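Local coordinates for protein nuclease NucT (Helicobacter pylori, PDB 6EHI) that is a nuclease of the phospholipase D-like (PLD-like) superfamily, at residues 20-30 / 45-56. The protein carries 1 engineered substitution. Numbering follows the deposited sequence.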
loop_
_atom_site.group_PDB
_atom_site.type_symbol
_atom_site.label_atom_id
_atom_site.label_comp_id
_atom_site.label_asym_id
_atom_site.label_seq_id
_atom_site.Cartn_x
_atom_site.Cartn_y
_atom_site.Cartn_z
ATOM N N LEU A 20 -2.826 -13.445 4.770
ATOM C CA LEU A 20 -3.540 -13.248 6.025
ATOM C C LEU A 20 -2.828 -13.987 7.114
ATOM O O LEU A 20 -2.503 -13.370 8.183
ATOM C CB LEU A 20 -5.006 -13.621 5.910
ATOM C CG LEU A 20 -5.886 -13.383 7.098
ATOM C CD1 LEU A 20 -5.826 -11.924 7.512
ATOM C CD2 LEU A 20 -7.314 -13.829 6.812
ATOM N N ASN A 21 -2.524 -15.257 6.856
ATOM C CA ASN A 21 -1.933 -16.108 7.869
ATOM C C ASN A 21 -0.569 -15.540 8.291
ATOM O O ASN A 21 -0.238 -15.610 9.468
ATOM C CB ASN A 21 -1.794 -17.612 7.367
ATOM C CG ASN A 21 -3.132 -18.366 7.212
ATOM O OD1 ASN A 21 -4.163 -18.005 7.745
ATOM N ND2 ASN A 21 -3.091 -19.456 6.448
ATOM N N SER A 22 0.230 -14.960 7.379
ATOM C CA SER A 22 1.517 -14.364 7.721
ATOM C C SER A 22 1.325 -13.210 8.713
ATOM O O SER A 22 2.095 -13.023 9.660
ATOM C CB SER A 22 2.245 -13.821 6.489
ATOM O OG SER A 22 3.545 -13.281 6.761
ATOM N N LEU A 23 0.389 -12.348 8.382
ATOM C CA LEU A 23 0.133 -11.135 9.154
ATOM C C LEU A 23 -0.388 -11.552 10.541
ATOM O O LEU A 23 0.034 -11.034 11.544
ATOM C CB LEU A 23 -0.948 -10.278 8.454
ATOM C CG LEU A 23 -1.357 -8.995 9.195
ATOM C CD1 LEU A 23 -0.110 -8.171 9.423
ATOM C CD2 LEU A 23 -2.393 -8.220 8.408
ATOM N N ILE A 24 -1.383 -12.425 10.552
ATOM C CA ILE A 24 -1.994 -12.890 11.793
ATOM C C ILE A 24 -0.969 -13.569 12.655
ATOM O O ILE A 24 -0.908 -13.263 13.836
ATOM C CB ILE A 24 -3.240 -13.705 11.528
ATOM C CG1 ILE A 24 -4.320 -12.690 11.285
ATOM C CG2 ILE A 24 -3.633 -14.584 12.724
ATOM C CD1 ILE A 24 -5.647 -13.231 10.924
ATOM N N SER A 25 -0.151 -14.421 12.055
ATOM C CA SER A 25 0.921 -15.060 12.803
ATOM C C SER A 25 1.984 -14.072 13.338
ATOM O O SER A 25 2.454 -14.169 14.476
ATOM C CB SER A 25 1.538 -16.172 11.985
ATOM O OG SER A 25 2.703 -16.624 12.588
ATOM N N GLY A 26 2.331 -13.072 12.540
ATOM C CA GLY A 26 3.280 -12.059 12.951
ATOM C C GLY A 26 2.786 -11.312 14.176
ATOM O O GLY A 26 3.540 -10.962 15.059
ATOM N N ILE A 27 1.511 -10.982 14.199
ATOM C CA ILE A 27 0.922 -10.220 15.341
ATOM C C ILE A 27 0.839 -11.138 16.571
ATOM O O ILE A 27 1.208 -10.719 17.662
ATOM C CB ILE A 27 -0.502 -9.682 15.001
ATOM C CG1 ILE A 27 -0.402 -8.565 13.977
ATOM C CG2 ILE A 27 -1.284 -9.278 16.241
ATOM C CD1 ILE A 27 -1.760 -8.255 13.399
ATOM N N SER A 28 0.297 -12.320 16.338
ATOM C CA SER A 28 0.013 -13.324 17.351
ATOM C C SER A 28 1.219 -13.770 18.086
ATOM O O SER A 28 1.165 -13.841 19.311
ATOM C CB SER A 28 -0.683 -14.485 16.742
ATOM O OG SER A 28 -1.935 -14.017 16.423
ATOM N N SER A 29 2.333 -13.956 17.382
ATOM C CA SER A 29 3.539 -14.403 18.029
ATOM C C SER A 29 4.457 -13.274 18.558
ATOM O O SER A 29 5.574 -13.552 18.963
ATOM C CB SER A 29 4.280 -15.372 17.091
ATOM O OG SER A 29 3.411 -16.476 16.742
ATOM N N ALA A 30 4.074 -11.993 18.490
ATOM C CA ALA A 30 4.871 -10.920 19.075
ATOM C C ALA A 30 5.179 -11.208 20.549
ATOM O O ALA A 30 4.381 -11.763 21.291
ATOM C CB ALA A 30 4.229 -9.540 18.980
ATOM N N ASP A 45 -11.137 -11.046 12.547
ATOM C CA ASP A 45 -10.155 -12.045 12.929
ATOM C C ASP A 45 -8.818 -11.408 13.234
ATOM O O ASP A 45 -8.156 -11.827 14.191
ATOM C CB ASP A 45 -9.984 -13.194 11.919
ATOM C CG ASP A 45 -11.296 -14.036 11.714
ATOM O OD1 ASP A 45 -12.148 -14.093 12.625
ATOM O OD2 ASP A 45 -11.439 -14.605 10.630
ATOM N N ILE A 46 -8.434 -10.358 12.495
ATOM C CA ILE A 46 -7.171 -9.703 12.829
ATOM C C ILE A 46 -7.300 -8.976 14.195
ATOM O O ILE A 46 -6.324 -8.920 14.918
ATOM C CB ILE A 46 -6.765 -8.672 11.739
ATOM C CG1 ILE A 46 -6.546 -9.374 10.384
ATOM C CG2 ILE A 46 -5.442 -8.022 12.094
ATOM C CD1 ILE A 46 -6.395 -8.501 9.175
ATOM N N ALA A 47 -8.430 -8.358 14.452
ATOM C CA ALA A 47 -8.669 -7.711 15.742
ATOM C C ALA A 47 -8.564 -8.754 16.882
ATOM O O ALA A 47 -8.009 -8.478 17.933
ATOM C CB ALA A 47 -9.995 -6.996 15.798
ATOM N N ARG A 48 -9.137 -9.926 16.666
ATOM C CA ARG A 48 -9.073 -10.970 17.730
ATOM C C ARG A 48 -7.639 -11.349 17.949
ATOM O O ARG A 48 -7.257 -11.575 19.051
ATOM C CB ARG A 48 -10.001 -12.159 17.412
ATOM C CG ARG A 48 -11.418 -11.832 17.784
ATOM C CD ARG A 48 -12.312 -13.070 17.826
ATOM N NE ARG A 48 -12.744 -13.368 16.459
ATOM C CZ ARG A 48 -13.783 -12.778 15.865
ATOM N NH1 ARG A 48 -14.482 -11.836 16.510
ATOM N NH2 ARG A 48 -14.074 -13.075 14.595
ATOM N N ALA A 49 -6.816 -11.342 16.912
ATOM C CA ALA A 49 -5.409 -11.678 17.024
ATOM C C ALA A 49 -4.657 -10.644 17.840
ATOM O O ALA A 49 -3.802 -10.994 18.699
ATOM C CB ALA A 49 -4.764 -11.839 15.637
ATOM N N ILE A 50 -5.001 -9.367 17.651
ATOM C CA ILE A 50 -4.512 -8.285 18.507
ATOM C C ILE A 50 -4.907 -8.454 19.980
ATOM O O ILE A 50 -4.017 -8.434 20.855
ATOM C CB ILE A 50 -4.901 -6.907 17.962
ATOM C CG1 ILE A 50 -4.196 -6.616 16.646
ATOM C CG2 ILE A 50 -4.593 -5.835 18.949
ATOM C CD1 ILE A 50 -4.845 -5.468 15.865
ATOM N N LYS A 51 -6.198 -8.688 20.233
ATOM C CA LYS A 51 -6.684 -8.984 21.590
ATOM C C LYS A 51 -5.902 -10.148 22.228
ATOM O O LYS A 51 -5.498 -10.107 23.406
ATOM C CB LYS A 51 -8.192 -9.289 21.594
ATOM C CG LYS A 51 -9.069 -8.063 21.414
ATOM C CD LYS A 51 -10.549 -8.422 21.464
ATOM C CE LYS A 51 -11.460 -7.248 21.839
ATOM N NZ LYS A 51 -12.609 -7.667 22.738
ATOM N N SER A 52 -5.632 -11.172 21.413
ATOM C CA SER A 52 -5.000 -12.390 21.889
ATOM C C SER A 52 -3.580 -12.069 22.372
ATOM O O SER A 52 -3.153 -12.474 23.425
ATOM C CB SER A 52 -4.945 -13.430 20.758
ATOM O OG SER A 52 -4.375 -14.638 21.251
ATOM N N VAL A 53 -2.837 -11.291 21.589
ATOM C CA VAL A 53 -1.522 -10.974 21.992
ATOM C C VAL A 53 -1.452 -9.903 23.115
ATOM O O VAL A 53 -0.664 -10.049 24.055
ATOM C CB VAL A 53 -0.632 -10.692 20.763
ATOM C CG1 VAL A 53 -0.915 -9.316 20.216
ATOM C CG2 VAL A 53 0.812 -10.920 21.118
ATOM N N ALA A 54 -2.331 -8.887 23.091
ATOM C CA ALA A 54 -2.456 -7.896 24.166
ATOM C C ALA A 54 -2.812 -8.669 25.462
ATOM O O ALA A 54 -2.318 -8.333 26.522
ATOM C CB ALA A 54 -3.550 -6.877 23.876
ATOM N N SER A 55 -3.560 -9.749 25.337
ATOM C CA SER A 55 -3.917 -10.558 26.564
ATOM C C SER A 55 -2.699 -11.248 27.206
ATOM O O SER A 55 -2.743 -11.678 28.357
ATOM C CB SER A 55 -4.966 -11.604 26.269
ATOM O OG SER A 55 -6.212 -11.006 26.134
ATOM N N ARG A 56 -1.602 -11.310 26.485
ATOM C CA ARG A 56 -0.386 -11.971 26.968
ATOM C C ARG A 56 0.602 -10.945 27.524
ATOM O O ARG A 56 1.723 -11.312 27.890
ATOM C CB ARG A 56 0.243 -12.871 25.840
ATOM C CG ARG A 56 -0.571 -14.124 25.523
ATOM C CD ARG A 56 0.046 -15.180 24.569
ATOM N NE ARG A 56 0.559 -14.645 23.294
ATOM C CZ ARG A 56 1.834 -14.229 23.103
ATOM N NH1 ARG A 56 2.239 -13.785 21.914
ATOM N NH2 ARG A 56 2.728 -14.241 24.090
HETATM O O HOH W 1 -1.094 -14.329 21.012
#
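Ile46 and Ile27 interlock between the two helices, each seated as a knob in a hole of the other helix. Ile46 enters among Leu20, Leu23, Ile24 and Ile27: its CD1 ends 3.8 Å from Leu20 CD1, its CG1 lies beside the CD1 atoms of Leu20 and Ile24, and its CG2 meets Ile27 CD1 at 3.9 Å, the two isoleucines crossing at about a right angle. Ile27 in turn fits among Ile46, Ala49, Ile50 and Val53. With its CG1 turned anti to the carbonyl carbon (chi1 -70°), CD1 goes to Ile46, while the CG2 branch rests 4.0 Å from Ile50 CG1. Ala49 turns its CB to Ile24 CG2 and Ser28 OG, and its small side chain probably helps the close packing. The axes of 20-28 and 45-54 run nearly parallel, 8.9 Å apart at closest approach with a crossing angle of -18°. In the PLD-like domain helix 16-28 leads into strand 33-38, and helix 44-54 is the beta-alpha-beta crossover from that strand to its parallel neighbour 59-65; Phe129 of helix 126-130 packs on Leu20, Leu23 and Ile46. Against the buried Ile27, Ile46, Ala49 and Val53 stands a polar, solvent-facing edge, where Asp45, Ser52 and Arg56 are exposed. Ser28 OG touches Ala49 CB at 3.7 Å while donating to Ile24 O from above its carbonyl plane, a second bond to an oxygen that already accepts from Ser28 N. Arg56, after helix 44-54, reaches across to the C-terminal end of helix 16-28; its chain, bent at chi3 (-51°), brings NH1 to two carbonyls: Ser28 O at 2.8 Å, in the guanidinium plane, and Ala30 O at 3.0 Å, tilted from it. A bridging water at the guanidinium edge accepts from Arg56 NE and donates to Ser28 O, with a weak link to Ser52 OG.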